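Long-range contacts in carbohydrate kinase, pfkB family (Enterococcus faecalis, PDB 3KTN), which probably phosphorylates a sugar acid such as 2-keto-3-deoxygluconate, as a magnesium-binding member of the PfkB carbohydrate kinase family: residues L41-H46 and D316-T321; D280-G285 and F302-G307; T55-N60 and D85-F90; H109-G114 and L140-K145. All coordinates share one frame; numbering follows the deposited sequence.

How the interactions relate
Interaction 1 closes the outermost loop: helix 36-46, near the N terminus, meets the 316-321 segment close to the C terminus, and the other three contacts are nested inside it in series, none crossing another. First comes interaction 3, where the end of strand 50-57 meets the approach to strand 88-93. Interaction 4 follows, joining the loop 109-114 to the start of helix 144-159, and touches interaction 3 through His86 O and Ala112 N. On the opposite side of the chain's centre, interaction 2 pairs helices 278-291 and 296-310. It joins interaction 1 through Thr320 and Asn306, so that these two contacts adjoin one another.

Interaction 1 of 4, residues L41-H46 and D316-T321; sequences LANLAH and DIPLTT
Asn43 and Pro318 form the tight inner part of this contact, their side chains crossing at about a right angle. CG of Asn43 is anti to its own backbone N (chi1 -159°), and Asn43 CG lies 3.3 Å from Pro318 O. On the preceding residue, Ala42 CB packs on Ile317 CG2 at 3.5 Å. Thr320 lies next to Asn43 too, but its hydroxyl is engaged by Asn306 OD1. In the ribokinase-like fold of the PfkB family, helix 36-46 here packs on the irregular connection between helices 296-310 and 322-330, and the side chain of Pro318 is about 6 Å from a bound magnesium ion. Toward His46 the contact is less buried, although the approaches remain close. Leu319 CD2 lies obliquely to the imidazole, 3.6 Å from His46 CE1, while His46 CB approaches Thr320 O at 3.2 Å. His46 ND1 also donates to Ala42 O over 3.0 Å, which helps to orient the ring, and reaches that oxygen from the opposite face to His46 N. On its far side the ring's NE2 bonds to Glu24 of a neighbouring subunit, whose Met22 packs on Leu319.

Interaction 2 of 4, residues D280-G285 and F302-G307; sequences DAYAAG and FATVNG
Asn306 supplies the polar link between the two helices. Its ND2 donates to Ala281 O over 2.8 Å, with 150° at the hydrogen. The oxygen lies close to the asparagine's amide plane, yet the donor stands 40° out of the carbonyl plane; Gly285 N, the regular helical donor, arrives from the opposite face, leaving Ala281 O gripped by two bonds. At the other end of the amide, Asn306 OD1 is engaged by Thr320. The apolar contact is carried by Tyr282, whose CG is anti to its backbone N: Tyr282 CE1 touches Ala303 CB at 3.6 Å, and Thr304 lies at the ring's edge. Backbone proximity comes from small residues, the CA atoms of Gly285 and Ala303 being 4.0 Å apart, with Gly307 close to Tyr282 in the same manner. Such residues let the axes run within 7.5 Å of each other at 154°, a close antiparallel helix pair. Helix 36-46 packs against Ala281 and Ala284, while Phe302 and Asn306 meet helix 322-330. The Tyr282 side chain also touches Ala239 and Thr241 of strand 237-245 in the large sheet.

Interaction 3 of 4, residues T55-N60 and D85-F90; sequences TKLPAN and DHIGSF
The Asn60 amide is the flat group that reaches across this contact to Asp85, and it touches with its nitrogen: Asn60 ND2 makes a weak hydrogen bond to Asp85 O, long at 3.3 Å and bent to 127° at the hydrogen. Its OD1 caps Gly63 N at the start of helix 61-72. The first torsion puts CG between the backbone N and the carbonyl carbon (chi1 62°). Beside the amide, the puckered ring of Pro58 is engaged along its carbons rather than by a stack. Pro58 CB sits 3.4 Å from Asp85 CA, and Pro58 CD lies 3.5 Å from Ile87 CG1, the two side chains crossing at about a right angle. Ile87 extends further to Leu57, its CD1 touching Leu57 CD2 at 3.9 Å. His86, by contrast, points its CB away from this contact and donates from NE2 to Asn107 O. A second copy of the protein adds to the site, since Ile87 O accepts from Gln106 NE2 of a neighbouring subunit. Strand 50-57 belongs to the large central sheet and strand 88-93 to the small sheet, which resembles the lid of this family; between them Ile87 reaches Leu62 of helix 61-72 and Leu13 of strand 12-16.

Interaction 4 of 4, residues H109-G114 and L140-K145; sequences HQSAFG and LSLTEK
Thr143, the N-cap of helix 144-159, and Leu142 just before it turn toward the loop 109-114, so that one threonine side chain caps a helix and ties it to another part of the fold. The loop has its own local brace, an ST motif in which Ser111 OG accepts from Gly114 N at 3.0 Å. Leu142, with CG anti to its backbone N (chi1 -166°), spreads its two methyls over different residues. Its CD2 meets Phe113 CD2 at 3.7 Å, the aromatic ring and the leucine crossing obliquely, and lies 4.0 Å from Gly114 CA; its CD1 approaches His109 CA. Phe113 in turn reaches back to Thr55 of strand 50-57 and meets the ring of Phe8. Beside the leucine, Thr143 sets OG1 between its backbone N and carbonyl carbon (chi1 66°), and the hydroxyl there caps a backbone N in the helix's first turn. Its methyl lies near Gly114 O and also reaches His109, with Thr143 CG2 3.9 Å from His109 CB. The outer edge of the contact is exposed. There His109 ND1 donates to Gln110 OE1 at 2.7 Å, from above the carbonyl plane, the oxygen close to the ring plane; His109 also packs on Gln110 of a neighbouring subunit. The bond joining the two segments is short: Thr143 OG1 donates to Gly114 O over 2.7 Å, in the carbonyl plane and on a lone pair.

Interaction 1 of 4, residues L41-H46 and D316-T321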
loop_
_atom_site.group_PDB
_atom_site.type_symbol
_atom_site.label_atom_id
_atom_site.label_comp_id
_atom_site.label_asym_id
_atom_site.label_seq_id
_atom_site.Cartn_x
_atom_site.Cartn_y
_atom_site.Cartn_z
ATOM N N LEU A 41 -26.086 -11.276 8.694
ATOM C CA LEU A 41 -25.578 -12.243 9.658
ATOM C C LEU A 41 -24.300 -11.784 10.365
ATOM O O LEU A 41 -24.104 -12.073 11.555
ATOM C CB LEU A 41 -25.340 -13.592 8.975
ATOM C CG LEU A 41 -26.568 -14.244 8.326
ATOM C CD1 LEU A 41 -26.196 -15.643 7.854
ATOM C CD2 LEU A 41 -27.730 -14.293 9.321
ATOM N N ALA A 42 -23.437 -11.073 9.639
ATOM C CA ALA A 42 -22.187 -10.581 10.216
ATOM C C ALA A 42 -22.485 -9.633 11.372
ATOM O O ALA A 42 -21.894 -9.745 12.445
ATOM C CB ALA A 42 -21.353 -9.858 9.153
ATOM N N ASN A 43 -23.407 -8.701 11.152
ATOM C CA ASN A 43 -23.761 -7.745 12.192
ATOM C C ASN A 43 -24.423 -8.458 13.374
ATOM O O ASN A 43 -24.110 -8.175 14.530
ATOM C CB ASN A 43 -24.702 -6.671 11.641
ATOM C CG ASN A 43 -24.699 -5.415 12.489
ATOM O OD1 ASN A 43 -24.170 -5.406 13.606
ATOM N ND2 ASN A 43 -25.289 -4.346 11.968
ATOM N N LEU A 44 -25.344 -9.375 13.082
ATOM C CA LEU A 44 -26.029 -10.128 14.134
ATOM C C LEU A 44 -25.029 -10.983 14.931
ATOM O O LEU A 44 -25.169 -11.144 16.143
ATOM C CB LEU A 44 -27.126 -11.010 13.524
ATOM C CG LEU A 44 -28.325 -10.247 12.942
ATOM C CD1 LEU A 44 -29.290 -11.210 12.263
ATOM C CD2 LEU A 44 -29.028 -9.480 14.057
ATOM N N ALA A 45 -24.019 -11.527 14.254
ATOM C CA ALA A 45 -23.008 -12.325 14.948
ATOM C C ALA A 45 -22.220 -11.394 15.869
ATOM O O ALA A 45 -21.824 -11.778 16.970
ATOM C CB ALA A 45 -22.074 -13.003 13.942
ATOM N N HIS A 46 -21.995 -10.164 15.420
ATOM C CA HIS A 46 -21.279 -9.201 16.244
ATOM C C HIS A 46 -22.149 -8.758 17.413
ATOM O O HIS A 46 -21.648 -8.221 18.401
ATOM C CB HIS A 46 -20.841 -7.990 15.413
ATOM C CG HIS A 46 -19.515 -8.178 14.746
ATOM N ND1 HIS A 46 -19.300 -9.132 13.776
ATOM C CD2 HIS A 46 -18.316 -7.586 14.965
ATOM C CE1 HIS A 46 -18.025 -9.124 13.428
ATOM N NE2 HIS A 46 -17.408 -8.196 14.138
ATOM N N ASP A 316 -19.373 -2.801 2.940
ATOM C CA ASP A 316 -20.750 -3.256 3.192
ATOM C C ASP A 316 -21.050 -3.837 4.568
ATOM O O ASP A 316 -22.161 -3.688 5.084
ATOM C CB ASP A 316 -21.158 -4.339 2.189
ATOM C CG ASP A 316 -21.058 -3.888 0.753
ATOM O OD1 ASP A 316 -22.033 -4.108 0.009
ATOM O OD2 ASP A 316 -20.011 -3.333 0.360
ATOM N N ILE A 317 -20.078 -4.537 5.138
ATOM C CA ILE A 317 -20.276 -5.196 6.424
ATOM C C ILE A 317 -20.399 -4.258 7.613
ATOM O O ILE A 317 -19.476 -3.506 7.913
ATOM C CB ILE A 317 -19.131 -6.189 6.738
ATOM C CG1 ILE A 317 -18.811 -7.053 5.511
ATOM C CG2 ILE A 317 -19.536 -7.081 7.908
ATOM C CD1 ILE A 317 -19.902 -8.017 5.130
ATOM N N PRO A 318 -21.549 -4.298 8.311
ATOM C CA PRO A 318 -21.784 -3.450 9.486
ATOM C C PRO A 318 -21.129 -4.157 10.671
ATOM O O PRO A 318 -21.696 -5.103 11.231
ATOM C CB PRO A 318 -23.314 -3.432 9.621
ATOM C CG PRO A 318 -23.817 -3.930 8.276
ATOM C CD PRO A 318 -22.793 -4.959 7.892
ATOM N N LEU A 319 -19.929 -3.715 11.026
ATOM C CA LEU A 319 -19.169 -4.303 12.124
ATOM C C LEU A 319 -19.365 -3.500 13.409
ATOM O O LEU A 319 -18.449 -2.806 13.870
ATOM C CB LEU A 319 -17.683 -4.347 11.750
ATOM C CG LEU A 319 -17.331 -5.171 10.501
ATOM C CD1 LEU A 319 -15.949 -4.805 10.010
ATOM C CD2 LEU A 319 -17.401 -6.654 10.815
ATOM N N THR A 320 -20.564 -3.597 13.980
ATOM C CA THR A 320 -20.902 -2.885 15.206
ATOM C C THR A 320 -21.291 -3.849 16.322
ATOM O O THR A 320 -21.641 -4.999 16.069
ATOM C CB THR A 320 -22.079 -1.895 14.981
ATOM O OG1 THR A 320 -23.209 -2.598 14.444
ATOM C CG2 THR A 320 -21.669 -0.795 14.013
ATOM N N THR A 321 -21.206 -3.377 17.562
ATOM C CA THR A 321 -21.567 -4.192 18.713
ATOM C C THR A 321 -22.670 -3.471 19.484
ATOM O O THR A 321 -22.869 -2.266 19.311
ATOM C CB THR A 321 -20.370 -4.403 19.655
ATOM O OG1 THR A 321 -19.990 -3.145 20.226
ATOM C CG2 THR A 321 -19.189 -4.991 18.894
#

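Interaction 2 of 4, residues D280-G285 and F302-G307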
loop_
_atom_site.group_PDB
_atom_site.type_symbol
_atom_site.label_atom_id
_atom_site.label_comp_id
_atom_site.label_asym_id
_atom_site.label_seq_id
_atom_site.Cartn_x
_atom_site.Cartn_y
_atom_site.Cartn_z
ATOM N N ASP A 280 -28.749 -3.074 5.474
ATOM C CA ASP A 280 -28.714 -4.339 6.194
ATOM C C ASP A 280 -28.353 -4.156 7.664
ATOM O O ASP A 280 -28.632 -5.031 8.488
ATOM C CB ASP A 280 -27.747 -5.313 5.523
ATOM C CG ASP A 280 -28.078 -5.538 4.061
ATOM O OD1 ASP A 280 -29.272 -5.734 3.760
ATOM O OD2 ASP A 280 -27.154 -5.522 3.212
ATOM N N ALA A 281 -27.735 -3.024 7.998
ATOM C CA ALA A 281 -27.378 -2.749 9.392
ATOM C C ALA A 281 -28.658 -2.344 10.133
ATOM O O ALA A 281 -28.830 -2.657 11.309
ATOM C CB ALA A 281 -26.344 -1.631 9.471
ATOM N N TYR A 282 -29.552 -1.642 9.441
ATOM C CA TYR A 282 -30.818 -1.240 10.053
ATOM C C TYR A 282 -31.618 -2.510 10.361
ATOM O O TYR A 282 -32.126 -2.688 11.472
ATOM C CB TYR A 282 -31.630 -0.351 9.108
ATOM C CG TYR A 282 -32.943 0.106 9.716
ATOM C CD1 TYR A 282 -32.961 1.062 10.730
ATOM C CD2 TYR A 282 -34.163 -0.438 9.297
ATOM C CE1 TYR A 282 -34.152 1.472 11.320
ATOM C CE2 TYR A 282 -35.375 -0.037 9.884
ATOM C CZ TYR A 282 -35.356 0.920 10.895
ATOM O OH TYR A 282 -36.521 1.327 11.494
ATOM N N ALA A 283 -31.713 -3.395 9.373
ATOM C CA ALA A 283 -32.439 -4.649 9.539
ATOM C C ALA A 283 -31.856 -5.472 10.681
ATOM O O ALA A 283 -32.596 -6.059 11.477
ATOM C CB ALA A 283 -32.407 -5.446 8.251
ATOM N N ALA A 284 -30.530 -5.513 10.771
ATOM C CA ALA A 284 -29.875 -6.269 11.837
ATOM C C ALA A 284 -30.272 -5.708 13.190
ATOM O O ALA A 284 -30.453 -6.454 14.152
ATOM C CB ALA A 284 -28.357 -6.217 11.676
ATOM N N GLY A 285 -30.396 -4.387 13.263
ATOM C CA GLY A 285 -30.779 -3.747 14.505
ATOM C C GLY A 285 -32.218 -4.078 14.868
ATOM O O GLY A 285 -32.539 -4.285 16.043
ATOM N N PHE A 302 -32.551 1.964 18.382
ATOM C CA PHE A 302 -31.314 1.210 18.326
ATOM C C PHE A 302 -30.910 0.945 16.870
ATOM O O PHE A 302 -29.759 1.159 16.488
ATOM C CB PHE A 302 -31.503 -0.114 19.058
ATOM C CG PHE A 302 -30.284 -0.983 19.074
ATOM C CD1 PHE A 302 -29.361 -0.894 20.112
ATOM C CD2 PHE A 302 -30.063 -1.903 18.060
ATOM C CE1 PHE A 302 -28.233 -1.712 20.137
ATOM C CE2 PHE A 302 -28.937 -2.726 18.075
ATOM C CZ PHE A 302 -28.023 -2.628 19.120
ATOM N N ALA A 303 -31.867 0.490 16.066
ATOM C CA ALA A 303 -31.626 0.172 14.663
ATOM C C ALA A 303 -31.242 1.376 13.796
ATOM O O ALA A 303 -30.401 1.256 12.903
ATOM C CB ALA A 303 -32.850 -0.522 14.078
ATOM N N THR A 304 -31.858 2.526 14.052
ATOM C CA THR A 304 -31.562 3.729 13.284
ATOM C C THR A 304 -30.129 4.191 13.561
ATOM O O THR A 304 -29.402 4.563 12.637
ATOM C CB THR A 304 -32.562 4.870 13.614
ATOM O OG1 THR A 304 -33.902 4.390 13.449
ATOM C CG2 THR A 304 -32.357 6.055 12.675
ATOM N N VAL A 305 -29.720 4.156 14.828
ATOM C CA VAL A 305 -28.363 4.543 15.189
ATOM C C VAL A 305 -27.381 3.572 14.519
ATOM O O VAL A 305 -26.340 3.978 14.008
ATOM C CB VAL A 305 -28.157 4.513 16.719
ATOM C CG1 VAL A 305 -26.682 4.717 17.062
ATOM C CG2 VAL A 305 -28.997 5.605 17.368
ATOM N N ASN A 306 -27.723 2.289 14.514
ATOM C CA ASN A 306 -26.867 1.292 13.889
ATOM C C ASN A 306 -26.742 1.605 12.401
ATOM O O ASN A 306 -25.667 1.476 11.817
ATOM C CB ASN A 306 -27.446 -0.113 14.076
ATOM C CG ASN A 306 -26.404 -1.197 13.864
ATOM O OD1 ASN A 306 -25.288 -1.091 14.367
ATOM N ND2 ASN A 306 -26.763 -2.245 13.131
ATOM N N GLY A 307 -27.851 2.023 11.797
ATOM C CA GLY A 307 -27.856 2.367 10.386
ATOM C C GLY A 307 -26.958 3.552 10.083
ATOM O O GLY A 307 -26.268 3.569 9.060
#

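Interaction 3 of 4, residues T55-N60 and D85-F90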
loop_
_atom_site.group_PDB
_atom_site.type_symbol
_atom_site.label_atom_id
_atom_site.label_comp_id
_atom_site.label_asym_id
_atom_site.label_seq_id
_atom_site.Cartn_x
_atom_site.Cartn_y
_atom_site.Cartn_z
ATOM N N THR A 55 -26.082 -21.147 1.538
ATOM C CA THR A 55 -25.772 -20.729 0.180
ATOM C C THR A 55 -24.768 -21.717 -0.399
ATOM O O THR A 55 -24.472 -22.738 0.216
ATOM C CB THR A 55 -25.133 -19.317 0.187
ATOM O OG1 THR A 55 -25.039 -18.806 -1.151
ATOM C CG2 THR A 55 -23.740 -19.388 0.790
ATOM N N LYS A 56 -24.246 -21.408 -1.581
ATOM C CA LYS A 56 -23.241 -22.254 -2.218
ATOM C C LYS A 56 -22.048 -21.401 -2.632
ATOM O O LYS A 56 -22.196 -20.217 -2.953
ATOM C CB LYS A 56 -23.786 -22.935 -3.483
ATOM C CG LYS A 56 -24.991 -23.849 -3.280
ATOM C CD LYS A 56 -24.664 -25.070 -2.435
ATOM C CE LYS A 56 -25.888 -25.989 -2.322
ATOM N NZ LYS A 56 -25.729 -27.024 -1.265
ATOM N N LEU A 57 -20.871 -22.013 -2.620
ATOM C CA LEU A 57 -19.642 -21.359 -3.053
ATOM C C LEU A 57 -18.875 -22.402 -3.847
ATOM O O LEU A 57 -18.908 -23.588 -3.515
ATOM C CB LEU A 57 -18.811 -20.872 -1.858
ATOM C CG LEU A 57 -19.318 -19.586 -1.192
ATOM C CD1 LEU A 57 -18.440 -19.227 0.007
ATOM C CD2 LEU A 57 -19.307 -18.464 -2.206
ATOM N N PRO A 58 -18.177 -21.979 -4.913
ATOM C CA PRO A 58 -17.422 -22.935 -5.721
ATOM C C PRO A 58 -16.324 -23.615 -4.923
ATOM O O PRO A 58 -15.766 -23.026 -3.988
ATOM C CB PRO A 58 -16.867 -22.068 -6.846
ATOM C CG PRO A 58 -16.649 -20.754 -6.160
ATOM C CD PRO A 58 -17.927 -20.600 -5.372
ATOM N N ALA A 59 -16.028 -24.858 -5.291
ATOM C CA ALA A 59 -14.986 -25.613 -4.617
ATOM C C ALA A 59 -13.641 -25.265 -5.247
ATOM O O ALA A 59 -13.059 -26.061 -5.981
ATOM C CB ALA A 59 -15.253 -27.129 -4.730
ATOM N N ASN A 60 -13.179 -24.047 -4.995
ATOM C CA ASN A 60 -11.881 -23.607 -5.481
ATOM C C ASN A 60 -11.307 -22.656 -4.430
ATOM O O ASN A 60 -11.964 -22.373 -3.422
ATOM C CB ASN A 60 -11.977 -22.952 -6.873
ATOM C CG ASN A 60 -12.828 -21.701 -6.892
ATOM O OD1 ASN A 60 -12.852 -20.931 -5.933
ATOM N ND2 ASN A 60 -13.514 -21.476 -8.007
ATOM N N ASP A 85 -18.581 -22.646 -10.175
ATOM C CA ASP A 85 -17.188 -22.231 -10.277
ATOM C C ASP A 85 -17.027 -20.725 -10.114
ATOM O O ASP A 85 -15.951 -20.236 -9.769
ATOM C CB ASP A 85 -16.646 -22.616 -11.652
ATOM C CG ASP A 85 -16.810 -24.084 -11.951
ATOM O OD1 ASP A 85 -16.076 -24.900 -11.349
ATOM O OD2 ASP A 85 -17.678 -24.423 -12.784
ATOM N N HIS A 86 -18.110 -20.002 -10.351
ATOM C CA HIS A 86 -18.108 -18.551 -10.325
ATOM C C HIS A 86 -18.769 -17.911 -9.105
ATOM O O HIS A 86 -19.644 -18.497 -8.465
ATOM C CB HIS A 86 -18.803 -18.087 -11.613
ATOM C CG HIS A 86 -18.864 -16.601 -11.793
ATOM N ND1 HIS A 86 -17.779 -15.856 -12.207
ATOM C CD2 HIS A 86 -19.898 -15.733 -11.684
ATOM C CE1 HIS A 86 -18.144 -14.596 -12.351
ATOM N NE2 HIS A 86 -19.424 -14.493 -12.042
ATOM N N ILE A 87 -18.325 -16.701 -8.775
ATOM C CA ILE A 87 -18.916 -15.945 -7.677
ATOM C C ILE A 87 -19.288 -14.580 -8.254
ATOM O O ILE A 87 -18.517 -13.993 -9.019
ATOM C CB ILE A 87 -17.936 -15.758 -6.495
ATOM C CG1 ILE A 87 -17.560 -17.119 -5.906
ATOM C CG2 ILE A 87 -18.591 -14.903 -5.411
ATOM C CD1 ILE A 87 -16.656 -17.038 -4.677
ATOM N N GLY A 88 -20.478 -14.091 -7.917
ATOM C CA GLY A 88 -20.905 -12.795 -8.422
ATOM C C GLY A 88 -20.015 -11.708 -7.845
ATOM O O GLY A 88 -19.400 -11.908 -6.800
ATOM N N SER A 89 -19.937 -10.560 -8.508
ATOM C CA SER A 89 -19.092 -9.483 -8.005
ATOM C C SER A 89 -19.491 -8.121 -8.534
ATOM O O SER A 89 -20.274 -8.007 -9.480
ATOM C CB SER A 89 -17.636 -9.733 -8.397
ATOM O OG SER A 89 -17.465 -9.582 -9.804
ATOM N N PHE A 90 -18.932 -7.089 -7.912
ATOM C CA PHE A 90 -19.163 -5.720 -8.342
ATOM C C PHE A 90 -18.014 -4.823 -7.892
ATOM O O PHE A 90 -17.296 -5.132 -6.937
ATOM C CB PHE A 90 -20.509 -5.197 -7.813
ATOM C CG PHE A 90 -20.560 -4.984 -6.322
ATOM C CD1 PHE A 90 -20.269 -3.734 -5.772
ATOM C CD2 PHE A 90 -20.981 -6.005 -5.472
ATOM C CE1 PHE A 90 -20.402 -3.504 -4.406
ATOM C CE2 PHE A 90 -21.116 -5.786 -4.105
ATOM C CZ PHE A 90 -20.829 -4.530 -3.573
#

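Interaction 4 of 4, residues H109-G114 and L140-K145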
loop_
_atom_site.group_PDB
_atom_site.type_symbol
_atom_site.label_atom_id
_atom_site.label_comp_id
_atom_site.label_asym_id
_atom_site.label_seq_id
_atom_site.Cartn_x
_atom_site.Cartn_y
_atom_site.Cartn_z
ATOM N N HIS A 109 -25.755 -13.989 -12.304
ATOM C CA HIS A 109 -26.599 -15.177 -12.422
ATOM C C HIS A 109 -25.898 -16.512 -12.656
ATOM O O HIS A 109 -26.473 -17.560 -12.373
ATOM C CB HIS A 109 -27.682 -14.957 -13.490
ATOM C CG HIS A 109 -27.151 -14.766 -14.876
ATOM N ND1 HIS A 109 -26.670 -15.808 -15.641
ATOM C CD2 HIS A 109 -27.048 -13.656 -15.645
ATOM C CE1 HIS A 109 -26.298 -15.349 -16.823
ATOM N NE2 HIS A 109 -26.517 -14.045 -16.852
ATOM N N GLN A 110 -24.665 -16.488 -13.154
ATOM C CA GLN A 110 -23.930 -17.729 -13.393
ATOM C C GLN A 110 -23.117 -18.148 -12.165
ATOM O O GLN A 110 -22.221 -18.982 -12.264
ATOM C CB GLN A 110 -22.981 -17.572 -14.581
ATOM C CG GLN A 110 -23.618 -17.042 -15.853
ATOM C CD GLN A 110 -24.618 -18.003 -16.452
ATOM O OE1 GLN A 110 -25.679 -18.256 -15.876
ATOM N NE2 GLN A 110 -24.285 -18.551 -17.617
ATOM N N SER A 111 -23.430 -17.578 -11.008
ATOM C CA SER A 111 -22.704 -17.903 -9.782
ATOM C C SER A 111 -23.116 -19.248 -9.189
ATOM O O SER A 111 -24.127 -19.836 -9.582
ATOM C CB SER A 111 -22.932 -16.818 -8.730
ATOM O OG SER A 111 -24.287 -16.800 -8.299
ATOM N N ALA A 112 -22.314 -19.720 -8.239
ATOM C CA ALA A 112 -22.574 -20.972 -7.548
ATOM C C ALA A 112 -23.962 -20.936 -6.905
ATOM O O ALA A 112 -24.683 -21.933 -6.900
ATOM C CB ALA A 112 -21.517 -21.200 -6.481
ATOM N N PHE A 113 -24.333 -19.784 -6.356
ATOM C CA PHE A 113 -25.636 -19.644 -5.722
ATOM C C PHE A 113 -26.742 -19.584 -6.776
ATOM O O PHE A 113 -27.803 -20.178 -6.604
ATOM C CB PHE A 113 -25.679 -18.378 -4.875
ATOM C CG PHE A 113 -27.017 -18.113 -4.242
ATOM C CD1 PHE A 113 -27.536 -18.982 -3.290
ATOM C CD2 PHE A 113 -27.735 -16.964 -4.562
ATOM C CE1 PHE A 113 -28.755 -18.707 -2.657
ATOM C CE2 PHE A 113 -28.955 -16.680 -3.937
ATOM C CZ PHE A 113 -29.463 -17.550 -2.982
ATOM N N GLY A 114 -26.476 -18.874 -7.864
ATOM C CA GLY A 114 -27.453 -18.734 -8.925
ATOM C C GLY A 114 -27.831 -20.007 -9.668
ATOM O O GLY A 114 -28.929 -20.087 -10.226
ATOM N N LEU A 140 -35.274 -14.149 -4.874
ATOM C CA LEU A 140 -36.467 -14.154 -5.718
ATOM C C LEU A 140 -36.277 -13.645 -7.140
ATOM O O LEU A 140 -37.060 -13.992 -8.028
ATOM C CB LEU A 140 -37.590 -13.346 -5.060
ATOM C CG LEU A 140 -38.234 -13.948 -3.815
ATOM C CD1 LEU A 140 -39.368 -13.047 -3.354
ATOM C CD2 LEU A 140 -38.765 -15.336 -4.133
ATOM N N SER A 141 -35.244 -12.837 -7.366
ATOM C CA SER A 141 -35.018 -12.276 -8.693
ATOM C C SER A 141 -33.767 -12.758 -9.423
ATOM O O SER A 141 -33.678 -12.619 -10.643
ATOM C CB SER A 141 -34.972 -10.750 -8.601
ATOM O OG SER A 141 -33.843 -10.321 -7.852
ATOM N N LEU A 142 -32.803 -13.318 -8.697
ATOM C CA LEU A 142 -31.568 -13.761 -9.339
ATOM C C LEU A 142 -31.833 -14.759 -10.469
ATOM O O LEU A 142 -31.594 -14.453 -11.637
ATOM C CB LEU A 142 -30.605 -14.348 -8.301
ATOM C CG LEU A 142 -29.163 -14.522 -8.795
ATOM C CD1 LEU A 142 -28.656 -13.206 -9.380
ATOM C CD2 LEU A 142 -28.272 -14.982 -7.650
ATOM N N THR A 143 -32.313 -15.952 -10.130
ATOM C CA THR A 143 -32.631 -16.950 -11.150
ATOM C C THR A 143 -33.869 -17.727 -10.728
ATOM O O THR A 143 -34.280 -17.684 -9.565
ATOM C CB THR A 143 -31.489 -17.981 -11.359
ATOM O OG1 THR A 143 -31.337 -18.773 -10.174
ATOM C CG2 THR A 143 -30.176 -17.283 -11.695
ATOM N N GLU A 144 -34.456 -18.447 -11.674
ATOM C CA GLU A 144 -35.636 -19.245 -11.377
ATOM C C GLU A 144 -35.268 -20.276 -10.319
ATOM O O GLU A 144 -36.074 -20.590 -9.442
ATOM C CB GLU A 144 -36.140 -19.950 -12.641
ATOM C CG GLU A 144 -37.366 -20.829 -12.397
ATOM C CD GLU A 144 -37.832 -21.557 -13.647
ATOM O OE1 GLU A 144 -38.271 -20.884 -14.604
ATOM O OE2 GLU A 144 -37.756 -22.805 -13.669
ATOM N N LYS A 145 -34.043 -20.792 -10.388
ATOM C CA LYS A 145 -33.602 -21.790 -9.415
ATOM C C LYS A 145 -33.478 -21.246 -7.995
ATOM O O LYS A 145 -33.872 -21.916 -7.044
ATOM C CB LYS A 145 -32.272 -22.412 -9.845
ATOM C CG LYS A 145 -32.378 -23.283 -11.090
ATOM C CD LYS A 145 -31.085 -24.032 -11.357
ATOM C CE LYS A 145 -31.160 -24.813 -12.658
ATOM N NZ LYS A 145 -29.879 -25.521 -12.949
#